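Local coordinates for protein NanS-p (Escherichia phage vB_EcoP_24B, PDB 6YP6) that is a carbohydrate esterase of a Shiga toxin-encoding phage and probably binds carbohydrate, at residues Ala115-Gln120 with Thr177-Thr182; Tyr130-Ala133 with Asn139-Leu142; Phe157-Ala160 with Gln166-Pro169. One frame throughout, in Å; residues are numbered along the deposited sequence. Where two conformers were deposited one is given.

Contact 1: residues Ala115-Gln120 with Thr177-Thr182; sequences AAFYIQ and TPFTLT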
ATOM      1  N   ALA A 115      -8.401  -0.714  -0.252  1.00  7.66           N
ATOM      2  CA  ALA A 115      -7.135  -0.515  -0.935  1.00  7.74           C
ATOM      3  C   ALA A 115      -6.899  -1.691  -1.858  1.00  6.92           C
ATOM      4  O   ALA A 115      -7.115  -2.839  -1.471  1.00  6.81           O
ATOM      5  CB  ALA A 115      -5.979  -0.424   0.050  1.00  8.29           C
ATOM      6  N   ALA A 116      -6.440  -1.396  -3.070  1.00  6.73           N
ATOM      7  CA  ALA A 116      -5.994  -2.422  -4.015  1.00  7.00           C
ATOM      8  C   ALA A 116      -5.012  -1.742  -4.962  1.00  6.75           C
ATOM      9  O   ALA A 116      -5.262  -1.592  -6.161  1.00  7.72           O
ATOM     10  CB  ALA A 116      -7.157  -3.068  -4.754  1.00  7.78           C
ATOM     11  N   PHE A 117      -3.929  -1.247  -4.387  1.00  6.52           N
ATOM     12  CA  PHE A 117      -3.052  -0.308  -5.060  1.00  6.65           C
ATOM     13  C   PHE A 117      -1.662  -0.906  -5.183  1.00  7.01           C
ATOM     14  O   PHE A 117      -1.131  -1.426  -4.200  1.00  8.31           O
ATOM     15  CB  PHE A 117      -2.964   0.998  -4.258  1.00  7.17           C
ATOM     16  CG  PHE A 117      -4.305   1.566  -3.868  1.00  7.48           C
ATOM     17  CD1 PHE A 117      -5.315   1.688  -4.797  1.00  7.87           C
ATOM     18  CD2 PHE A 117      -4.561   1.943  -2.564  1.00  7.88           C
ATOM     19  CE1 PHE A 117      -6.569   2.202  -4.430  1.00  8.69           C
ATOM     20  CE2 PHE A 117      -5.788   2.464  -2.197  1.00  8.16           C
ATOM     21  CZ  PHE A 117      -6.789   2.588  -3.124  1.00  8.45           C
ATOM     22  N   TYR A 118      -1.073  -0.852  -6.373  1.00  6.51           N
ATOM     23  CA  TYR A 118       0.248  -1.429  -6.560  1.00  6.66           C
ATOM     24  C   TYR A 118       1.172  -0.453  -7.261  1.00  6.47           C
ATOM     25  O   TYR A 118       0.754   0.480  -7.953  1.00  7.11           O
ATOM     26  CB  TYR A 118       0.183  -2.800  -7.258  1.00  7.16           C
ATOM     27  CG  TYR A 118      -0.342  -2.806  -8.675  1.00  7.37           C
ATOM     28  CD1 TYR A 118      -1.711  -2.858  -8.942  1.00  7.75           C
ATOM     29  CD2 TYR A 118       0.522  -2.782  -9.751  1.00  7.25           C
ATOM     30  CE1 TYR A 118      -2.185  -2.873 -10.244  1.00  7.96           C
ATOM     31  CE2 TYR A 118       0.061  -2.801 -11.053  1.00  7.82           C
ATOM     32  CZ  TYR A 118      -1.299  -2.837 -11.292  1.00  8.06           C
ATOM     33  OH  TYR A 118      -1.819  -2.835 -12.565  1.00  8.65           O
ATOM     34  N   ILE A 119       2.454  -0.709  -7.054  1.00  6.76           N
ATOM     35  CA  ILE A 119       3.535   0.145  -7.513  1.00  6.44           C
ATOM     36  C   ILE A 119       4.405  -0.701  -8.442  1.00  6.75           C
ATOM     37  O   ILE A 119       4.834  -1.801  -8.070  1.00  6.85           O
ATOM     38  CB  ILE A 119       4.334   0.696  -6.318  1.00  6.99           C
ATOM     39  CG1 ILE A 119       3.448   1.520  -5.388  1.00  7.95           C
ATOM     40  CG2 ILE A 119       5.539   1.493  -6.809  1.00  8.15           C
ATOM     41  CD1 ILE A 119       4.105   1.847  -4.072  1.00  9.29           C
ATOM     42  N   GLN A 120       4.637  -0.193  -9.656  1.00  6.63           N
ATOM     43  CA  GLN A 120       5.262  -0.935 -10.740  1.00  6.99           C
ATOM     44  C   GLN A 120       5.940   0.071 -11.654  1.00  7.10           C
ATOM     45  O   GLN A 120       5.425   1.175 -11.833  1.00  7.59           O
ATOM     46  CB  GLN A 120       4.166  -1.679 -11.522  1.00  7.74           C
ATOM     47  CG  GLN A 120       4.645  -2.536 -12.678  1.00  8.18           C
ATOM     48  CD  GLN A 120       3.518  -2.996 -13.566  1.00  9.37           C
ATOM     49  OE1 GLN A 120       2.473  -2.339 -13.645  1.00 10.98           O
ATOM     50  NE2 GLN A 120       3.718  -4.119 -14.254  1.00  9.73           N
ATOM     51  N   THR A 177      -5.011  12.949  -9.251  1.00  9.21           N
ATOM     52  CA  THR A 177      -6.412  13.061  -9.651  1.00  9.36           C
ATOM     53  C   THR A 177      -7.288  12.215  -8.737  1.00  8.30           C
ATOM     54  O   THR A 177      -7.005  11.028  -8.537  1.00  8.02           O
ATOM     55  CB  THR A 177      -6.560  12.599 -11.098  1.00 11.15           C
ATOM     56  OG1 THR A 177      -5.662  13.352 -11.917  1.00 13.01           O
ATOM     57  CG2 THR A 177      -7.978  12.774 -11.603  1.00 12.17           C
ATOM     58  N   PRO A 178      -8.367  12.772  -8.185  1.00  8.57           N
ATOM     59  CA  PRO A 178      -9.284  11.944  -7.387  1.00  8.72           C
ATOM     60  C   PRO A 178      -9.840  10.801  -8.219  1.00  8.03           C
ATOM     61  O   PRO A 178     -10.019  10.916  -9.435  1.00  8.27           O
ATOM     62  CB  PRO A 178     -10.389  12.929  -6.980  1.00 10.06           C
ATOM     63  CG  PRO A 178      -9.727  14.257  -7.034  1.00 10.87           C
ATOM     64  CD  PRO A 178      -8.763  14.198  -8.173  1.00  9.98           C
ATOM     65  N   PHE A 179     -10.135   9.694  -7.544  1.00  7.66           N
ATOM     66  CA  PHE A 179     -10.769   8.546  -8.177  1.00  7.87           C
ATOM     67  C   PHE A 179     -11.759   7.952  -7.192  1.00  7.76           C
ATOM     68  O   PHE A 179     -11.647   8.151  -5.981  1.00  8.90           O
ATOM     69  CB  PHE A 179      -9.729   7.484  -8.604  1.00  7.77           C
ATOM     70  CG  PHE A 179      -8.995   6.857  -7.451  1.00  8.08           C
ATOM     71  CD1 PHE A 179      -7.944   7.501  -6.820  1.00  8.58           C
ATOM     72  CD2 PHE A 179      -9.355   5.597  -7.009  1.00  8.82           C
ATOM     73  CE1 PHE A 179      -7.290   6.903  -5.752  1.00  9.08           C
ATOM     74  CE2 PHE A 179      -8.705   4.995  -5.951  1.00  9.59           C
ATOM     75  CZ  PHE A 179      -7.673   5.646  -5.327  1.00  9.68           C
ATOM     76  N   THR A 180     -12.732   7.214  -7.710  1.00  8.02           N
ATOM     77  CA  THR A 180     -13.732   6.579  -6.871  1.00  8.45           C
ATOM     78  C   THR A 180     -13.471   5.078  -6.799  1.00  8.08           C
ATOM     79  O   THR A 180     -13.274   4.417  -7.822  1.00  9.39           O
ATOM     80  CB  THR A 180     -15.141   6.890  -7.372  1.00 10.07           C
ATOM     81  OG1 THR A 180     -15.361   8.303  -7.286  1.00 10.82           O
ATOM     82  CG2 THR A 180     -16.195   6.187  -6.529  1.00 11.32           C
ATOM     83  N   LEU A 181     -13.457   4.549  -5.578  1.00  7.72           N
ATOM     84  CA  LEU A 181     -13.304   3.117  -5.392  1.00  8.04           C
ATOM     85  C   LEU A 181     -14.441   2.391  -6.088  1.00  8.24           C
ATOM     86  O   LEU A 181     -15.578   2.865  -6.122  1.00  9.72           O
ATOM     87  CB  LEU A 181     -13.323   2.753  -3.913  1.00  8.20           C
ATOM     88  CG  LEU A 181     -12.171   3.306  -3.075  1.00  9.55           C
ATOM     89  CD1 LEU A 181     -12.447   3.094  -1.600  1.00 11.30           C
ATOM     90  CD2 LEU A 181     -10.835   2.693  -3.441  1.00 10.52           C
ATOM     91  N   THR A 182     -14.128   1.225  -6.641  1.00  8.26           N
ATOM     92  CA  THR A 182     -15.099   0.349  -7.271  1.00  8.71           C
ATOM     93  C   THR A 182     -14.897  -1.046  -6.706  1.00  9.32           C
ATOM     94  O   THR A 182     -13.954  -1.309  -5.960  1.00  9.60           O
ATOM     95  CB  THR A 182     -14.936   0.301  -8.799  1.00  9.61           C
ATOM     96  OG1 THR A 182     -13.710  -0.349  -9.139  1.00 10.41           O
ATOM     97  CG2 THR A 182     -14.946   1.680  -9.402  1.00 10.67           C
TER
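The rings of Phe117 and Phe179 meet in the space between two antiparallel sheets. The carbonyl carbon of Ala115 lies over the centre of one face of the Phe117 ring. Phe157 stacks on its other face. A methyl group of Leu181 sits at the edge of the Phe117 ring, close to its plane. Phe179 reaches the same ring obliquely, through its CZ end. Phe117 CZ in turn lies at the edge of the Phe179 ring, in its plane. The arrangement belongs to a beta sandwich. Phe117 comes from strand 113-121 of one sheet. Phe179 comes from strand 174-180 of the other, and the two side chains approach from opposite directions. Their planes are almost perpendicular, at 88°, with the centroids 5.8 Å apart. The nearest atoms are Phe117 CE1 and Phe179 CZ, at 3.7 Å. No hydrogen bond joins the two segments, so the contact is purely apolar. Ala116 and Phe117 stand together opposite Phe92 of strand 88-95, a classic beta bulge. Phe117 points toward segment 177-182. Phe179 CG takes the crowded position between its backbone N and carbonyl carbon (chi1 65°), and the ring extends toward Phe117. Tyr130 packs against both phenyl rings and against Leu181. All three touching residues are buried. Leu181 follows the strand, and its side chain crosses that of Phe117 at about a right angle. The closest atoms of that pair are Leu181 CD2 and Phe117 CZ, 4.1 Å apart.

Contact 2: residues Tyr130-Ala133 with Asn139-Leu142; sequences YHNA and NLKL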
ATOM      1  N   TYR A 130      -4.315   1.032  -9.749  1.00  6.93           N
ATOM      2  CA  TYR A 130      -5.468   0.506  -9.025  1.00  7.02           C
ATOM      3  C   TYR A 130      -5.892  -0.795  -9.677  1.00  7.25           C
ATOM      4  O   TYR A 130      -6.295  -0.805 -10.846  1.00  8.19           O
ATOM      5  CB  TYR A 130      -6.600   1.536  -9.058  1.00  7.55           C
ATOM      6  CG  TYR A 130      -7.847   1.228  -8.258  1.00  7.37           C
ATOM      7  CD1 TYR A 130      -7.863   0.318  -7.216  1.00  7.31           C
ATOM      8  CD2 TYR A 130      -9.025   1.900  -8.540  1.00  7.57           C
ATOM      9  CE1 TYR A 130      -9.027   0.076  -6.482  1.00  7.62           C
ATOM     10  CE2 TYR A 130     -10.184   1.660  -7.830  1.00  7.68           C
ATOM     11  CZ  TYR A 130     -10.186   0.754  -6.796  1.00  7.74           C
ATOM     12  OH  TYR A 130     -11.356   0.519  -6.106  1.00  8.55           O
ATOM     13  N   HIS A 131      -5.809  -1.888  -8.918  1.00  7.09           N
ATOM     14  CA  HIS A 131      -6.199  -3.214  -9.402  1.00  7.91           C
ATOM     15  C   HIS A 131      -7.709  -3.382  -9.244  1.00  7.64           C
ATOM     16  O   HIS A 131      -8.213  -4.045  -8.332  1.00  8.93           O
ATOM     17  CB  HIS A 131      -5.443  -4.277  -8.631  1.00  8.51           C
ATOM     18  CG  HIS A 131      -5.580  -5.659  -9.191  1.00  9.19           C
ATOM     19  ND1 HIS A 131      -4.746  -6.684  -8.803  1.00 11.08           N
ATOM     20  CD2 HIS A 131      -6.426  -6.191 -10.109  1.00  9.59           C
ATOM     21  CE1 HIS A 131      -5.081  -7.788  -9.449  1.00 11.50           C
ATOM     22  NE2 HIS A 131      -6.103  -7.521 -10.238  1.00 11.16           N
ATOM     23  N   ASN A 132      -8.446  -2.742 -10.145  1.00  7.97           N
ATOM     24  CA  ASN A 132      -9.899  -2.782 -10.085  1.00  8.66           C
ATOM     25  C   ASN A 132     -10.519  -3.345 -11.359  1.00  9.14           C
ATOM     26  O   ASN A 132     -11.746  -3.315 -11.486  1.00 11.82           O
ATOM     27  CB  ASN A 132     -10.510  -1.424  -9.729  1.00  9.33           C
ATOM     28  CG  ASN A 132     -10.478  -0.459 -10.880  1.00  9.52           C
ATOM     29  OD1 ASN A 132      -9.577  -0.470 -11.714  1.00  9.37           O
ATOM     30  ND2 ASN A 132     -11.479   0.407 -10.925  1.00 10.02           N
ATOM     31  N   ALA A 133      -9.721  -3.916 -12.259  1.00  8.72           N
ATOM     32  CA  ALA A 133     -10.205  -4.521 -13.485  1.00  8.91           C
ATOM     33  C   ALA A 133      -9.826  -5.995 -13.524  1.00  9.33           C
ATOM     34  O   ALA A 133      -8.878  -6.427 -12.881  1.00  9.76           O
ATOM     35  CB  ALA A 133      -9.624  -3.799 -14.707  1.00  9.51           C
ATOM     36  N   ASN A 139      -6.551  -1.845 -15.688  1.00  9.37           N
ATOM     37  CA  ASN A 139      -6.426  -1.236 -14.371  1.00  9.34           C
ATOM     38  C   ASN A 139      -6.175   0.263 -14.519  1.00  9.74           C
ATOM     39  O   ASN A 139      -5.546   0.718 -15.481  1.00 11.52           O
ATOM     40  CB  ASN A 139      -5.259  -1.864 -13.613  1.00  8.65           C
ATOM     41  CG  ASN A 139      -5.594  -3.221 -13.031  1.00  8.22           C
ATOM     42  OD1 ASN A 139      -6.757  -3.596 -12.907  1.00  9.12           O
ATOM     43  ND2 ASN A 139      -4.556  -3.969 -12.679  1.00  8.83           N
ATOM     44  N   LEU A 140      -6.680   1.036 -13.562  0.50 10.05           N
ATOM     45  CA  LEU A 140      -6.518   2.481 -13.617  0.50 10.85           C
ATOM     46  C   LEU A 140      -5.106   2.861 -13.197  0.50 10.03           C
ATOM     47  O   LEU A 140      -4.586   2.353 -12.196  0.50 10.30           O
ATOM     48  CB  LEU A 140      -7.517   3.181 -12.699  0.50 12.69           C
ATOM     49  CG  LEU A 140      -8.995   3.100 -13.064  0.50 14.07           C
ATOM     50  CD1 LEU A 140      -9.788   3.991 -12.122  0.50 14.78           C
ATOM     51  CD2 LEU A 140      -9.234   3.486 -14.506  0.50 14.55           C
ATOM     52  N   LYS A 141      -4.497   3.768 -13.952  1.00  9.44           N
ATOM     53  CA  LYS A 141      -3.255   4.400 -13.526  1.00  9.18           C
ATOM     54  C   LYS A 141      -3.637   5.599 -12.657  1.00  8.63           C
ATOM     55  O   LYS A 141      -4.298   6.535 -13.124  1.00 10.47           O
ATOM     56  CB  LYS A 141      -2.387   4.822 -14.703  1.00 10.96           C
ATOM     57  CG  LYS A 141      -1.091   5.492 -14.246  1.00 13.03           C
ATOM     58  CD  LYS A 141      -0.252   6.044 -15.381  1.00 16.07           C
ATOM     59  CE  LYS A 141       0.552   4.981 -16.079  1.00 18.03           C
ATOM     60  NZ  LYS A 141       1.327   5.580 -17.210  1.00 18.90           N
ATOM     61  N   LEU A 142      -3.266   5.549 -11.389  1.00  7.75           N
ATOM     62  CA  LEU A 142      -3.629   6.597 -10.452  1.00  7.96           C
ATOM     63  C   LEU A 142      -2.677   7.777 -10.496  1.00  8.60           C
ATOM     64  O   LEU A 142      -3.070   8.879 -10.107  1.00  9.49           O
ATOM     65  CB  LEU A 142      -3.681   6.034  -9.038  1.00  7.87           C
ATOM     66  CG  LEU A 142      -4.719   4.935  -8.814  1.00  8.11           C
ATOM     67  CD1 LEU A 142      -4.696   4.500  -7.361  1.00  9.08           C
ATOM     68  CD2 LEU A 142      -6.114   5.376  -9.256  1.00  8.67           C
TER
HETATM   69  O   HOH W   1      -6.111  -6.633 -13.385  1.00 12.65           O
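Tyr130 and Leu140 form the last antiparallel pair of a beta hairpin, a hydrogen-bonded one, where strands 125-130 and 140-147 run into their connecting loop. Tyr130 N donates to Leu140 O at 2.8 Å, and the bond is nearly straight. The return bond, from Leu140 N to Tyr130 O, is weak at 3.3 Å and bent. Tyr130 O also takes a weak bond from Asn132 N, because His131 is the centre of an inverse gamma turn. That turn carries the chain away from the strand. His131 N is used by Ala116 O of the adjacent strand, and His131 O by Ser184. The side chain of Asn139 takes over where backbone pairing ends. Its OD1 accepts from Ala133 N at 3.1 Å, with the donor nearly along the C=O axis (167°). Asn139 CG lies anti to its own carbonyl carbon (chi1 -78°), which carries the amide across to the loop. Its ND2 bonds to Tyr118 OH and gives a weak bond to water 1. The water in turn donates to Ala133 O at 2.8 Å. The buried amide thus has partners at both ends. The His131 ring crosses it with the planes 53° apart. Tyr130 OH is held by Thr182 N, and Asn132 ND2 by Thr182 OG1, so both side chains reach the segment 177-182. Asn132 CB stands 3.5 Å above the plane of the Tyr130 ring, over its centre. On the strand side, Leu142 CD2 packs 3.9 Å from Tyr130 CB.

Contact 3: residues Phe157-Ala160 with Gln166-Pro169; sequences FRFA and QVTP
Arg158 O is met by three groups: an amide, a water and a CA-H. Thr168 N donates to it at 3.0 Å. Water 2 donates to it at 3.2 Å, and Val167 CA makes a CA-H...O contact at 3.4 Å. The same water accepts from Thr168 OG1 at 2.9 Å and donates to Gln166 O. The reciprocal bond, Arg158 N to Thr168 O, is 2.9 Å long and nearly straight at 173°. These two bonds make Arg158 and Thr168 a hydrogen-bonded pair of the antiparallel beta hairpin formed by strands 152-159 and 166-171. Their side chains lie alongside each other, pointing the same way. The arginine bends at chi3 (65°), which brings one face of its guanidinium over Thr168 CB. NH2 then lies 3.6 Å from Thr168 CG2, while NH1 makes a salt bridge with Asp175. The other face of the sheet carries Phe157, Phe159, Val167 and Pro169, and it is apolar. Val167 divides its two methyls between the phenylalanines. CG2 makes a CH-pi contact over the Phe159 ring, 3.9 Å from its centroid and 15° off the normal. CG1 sits at the edge of the Phe157 ring, 3.8 Å from Phe157 CB. Pro169 CB meets the Phe157 ring obliquely.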
ATOM      1  N   PHE A 157      -3.317   7.791   0.366  1.00  7.52           N
ATOM      2  CA  PHE A 157      -4.662   7.722  -0.198  1.00  7.67           C
ATOM      3  C   PHE A 157      -5.568   8.375   0.829  1.00  8.06           C
ATOM      4  O   PHE A 157      -5.736   7.848   1.929  1.00  8.40           O
ATOM      5  CB  PHE A 157      -5.046   6.273  -0.468  1.00  8.09           C
ATOM      6  CG  PHE A 157      -4.132   5.627  -1.454  1.00  8.17           C
ATOM      7  CD1 PHE A 157      -4.351   5.782  -2.812  1.00  9.33           C
ATOM      8  CD2 PHE A 157      -3.014   4.938  -1.039  1.00  8.54           C
ATOM      9  CE1 PHE A 157      -3.491   5.227  -3.740  1.00  9.96           C
ATOM     10  CE2 PHE A 157      -2.157   4.367  -1.963  1.00  9.82           C
ATOM     11  CZ  PHE A 157      -2.396   4.522  -3.319  1.00 10.22           C
ATOM     12  N   ARG A 158      -6.099   9.543   0.488  1.00  8.28           N
ATOM     13  CA  ARG A 158      -6.871  10.368   1.406  1.00  8.50           C
ATOM     14  C   ARG A 158      -8.362  10.141   1.196  1.00  8.50           C
ATOM     15  O   ARG A 158      -8.875  10.293   0.080  1.00  9.04           O
ATOM     16  CB  ARG A 158      -6.534  11.854   1.235  1.00  9.25           C
ATOM     17  CG  ARG A 158      -7.154  12.736   2.307  1.00 10.18           C
ATOM     18  CD  ARG A 158      -6.691  14.200   2.235  1.00 11.25           C
ATOM     19  NE  ARG A 158      -7.143  14.823   0.996  1.00 11.65           N
ATOM     20  CZ  ARG A 158      -6.362  15.269   0.014  1.00 10.99           C
ATOM     21  NH1 ARG A 158      -5.033  15.236   0.107  1.00 11.43           N
ATOM     22  NH2 ARG A 158      -6.930  15.755  -1.077  1.00 11.50           N
ATOM     23  N   PHE A 159      -9.050   9.790   2.284  1.00  8.81           N
ATOM     24  CA  PHE A 159     -10.493   9.602   2.349  1.00  9.24           C
ATOM     25  C   PHE A 159     -11.116  10.861   2.947  1.00 10.59           C
ATOM     26  O   PHE A 159     -10.608  11.414   3.921  1.00 11.10           O
ATOM     27  CB  PHE A 159     -10.822   8.384   3.225  1.00  9.26           C
ATOM     28  CG  PHE A 159     -10.455   7.050   2.602  1.00  9.55           C
ATOM     29  CD1 PHE A 159      -9.125   6.655   2.468  1.00  9.73           C
ATOM     30  CD2 PHE A 159     -11.439   6.197   2.147  1.00 10.67           C
ATOM     31  CE1 PHE A 159      -8.794   5.453   1.886  1.00 10.39           C
ATOM     32  CE2 PHE A 159     -11.112   4.975   1.580  1.00 11.10           C
ATOM     33  CZ  PHE A 159      -9.792   4.609   1.448  1.00 10.84           C
ATOM     34  N   ALA A 160     -12.222  11.314   2.355  1.00 12.14           N
ATOM     35  CA  ALA A 160     -12.808  12.598   2.722  1.00 13.89           C
ATOM     36  C   ALA A 160     -13.806  12.511   3.862  1.00 14.10           C
ATOM     37  O   ALA A 160     -14.100  13.533   4.495  1.00 15.75           O
ATOM     38  CB  ALA A 160     -13.523  13.217   1.516  1.00 15.40           C
ATOM     39  N   GLN A 166     -14.768   8.446  -2.821  1.00  8.83           N
ATOM     40  CA  GLN A 166     -13.869   9.209  -3.675  1.00  9.19           C
ATOM     41  C   GLN A 166     -12.590   9.524  -2.913  1.00  9.17           C
ATOM     42  O   GLN A 166     -12.599  10.312  -1.959  1.00 10.90           O
ATOM     43  CB  GLN A 166     -14.564  10.486  -4.128  1.00 10.13           C
ATOM     44  CG  GLN A 166     -13.682  11.379  -4.960  1.00 10.52           C
ATOM     45  CD  GLN A 166     -14.470  12.522  -5.501  1.00 11.07           C
ATOM     46  OE1 GLN A 166     -14.807  13.462  -4.760  1.00 13.30           O
ATOM     47  NE2 GLN A 166     -14.826  12.451  -6.769  1.00  9.68           N
ATOM     48  N   VAL A 167     -11.484   8.940  -3.375  1.00  8.26           N
ATOM     49  CA  VAL A 167     -10.181   8.966  -2.720  1.00  8.31           C
ATOM     50  C   VAL A 167      -9.243   9.840  -3.536  1.00  8.15           C
ATOM     51  O   VAL A 167      -9.295   9.855  -4.767  1.00  8.93           O
ATOM     52  CB  VAL A 167      -9.631   7.523  -2.632  1.00  8.66           C
ATOM     53  CG1 VAL A 167      -8.227   7.475  -2.073  1.00  9.68           C
ATOM     54  CG2 VAL A 167     -10.545   6.674  -1.774  1.00  9.79           C
ATOM     55  N   THR A 168      -8.382  10.582  -2.847  1.00  8.19           N
ATOM     56  CA  THR A 168      -7.374  11.372  -3.537  1.00  8.68           C
ATOM     57  C   THR A 168      -6.006  10.772  -3.276  1.00  8.28           C
ATOM     58  O   THR A 168      -5.586  10.685  -2.110  1.00  8.75           O
ATOM     59  CB  THR A 168      -7.406  12.839  -3.103  1.00  9.74           C
ATOM     60  OG1 THR A 168      -8.707  13.374  -3.353  1.00 10.91           O
ATOM     61  CG2 THR A 168      -6.383  13.667  -3.897  1.00 10.62           C
ATOM     62  N   PRO A 169      -5.284  10.348  -4.310  1.00  8.02           N
ATOM     63  CA  PRO A 169      -3.906   9.900  -4.105  1.00  8.45           C
ATOM     64  C   PRO A 169      -3.014  11.109  -3.895  1.00  8.42           C
ATOM     65  O   PRO A 169      -3.230  12.162  -4.495  1.00  9.67           O
ATOM     66  CB  PRO A 169      -3.582   9.179  -5.414  1.00  9.24           C
ATOM     67  CG  PRO A 169      -4.410   9.925  -6.463  1.00  9.54           C
ATOM     68  CD  PRO A 169      -5.629  10.438  -5.746  1.00  8.72           C
TER
HETATM   69  O   HOH W   2     -10.586  12.498  -1.381  1.00 28.86           O
HETATM   70  O   HOH W   3     -13.239   9.517   0.471  1.00 17.17           O

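From the N terminus, the chain first enters 115-120, which opens contact 1. It then passes through 130-133 and 139-142, where contact 2 closes a short loop. Next come 157-160 and 166-169, and contact 3 closes a second loop of similar size. The chain reaches 177-182 last and completes contact 1. Contacts 2 and 3 therefore follow in series, both nested inside the loop of contact 1, and none cross. Contact 2 lies at the margin of one sheet, contact 3 lies in the other, and contact 1 joins the two. Leu142 of contact 2 also touches Phe157 of contact 3 between the sheets.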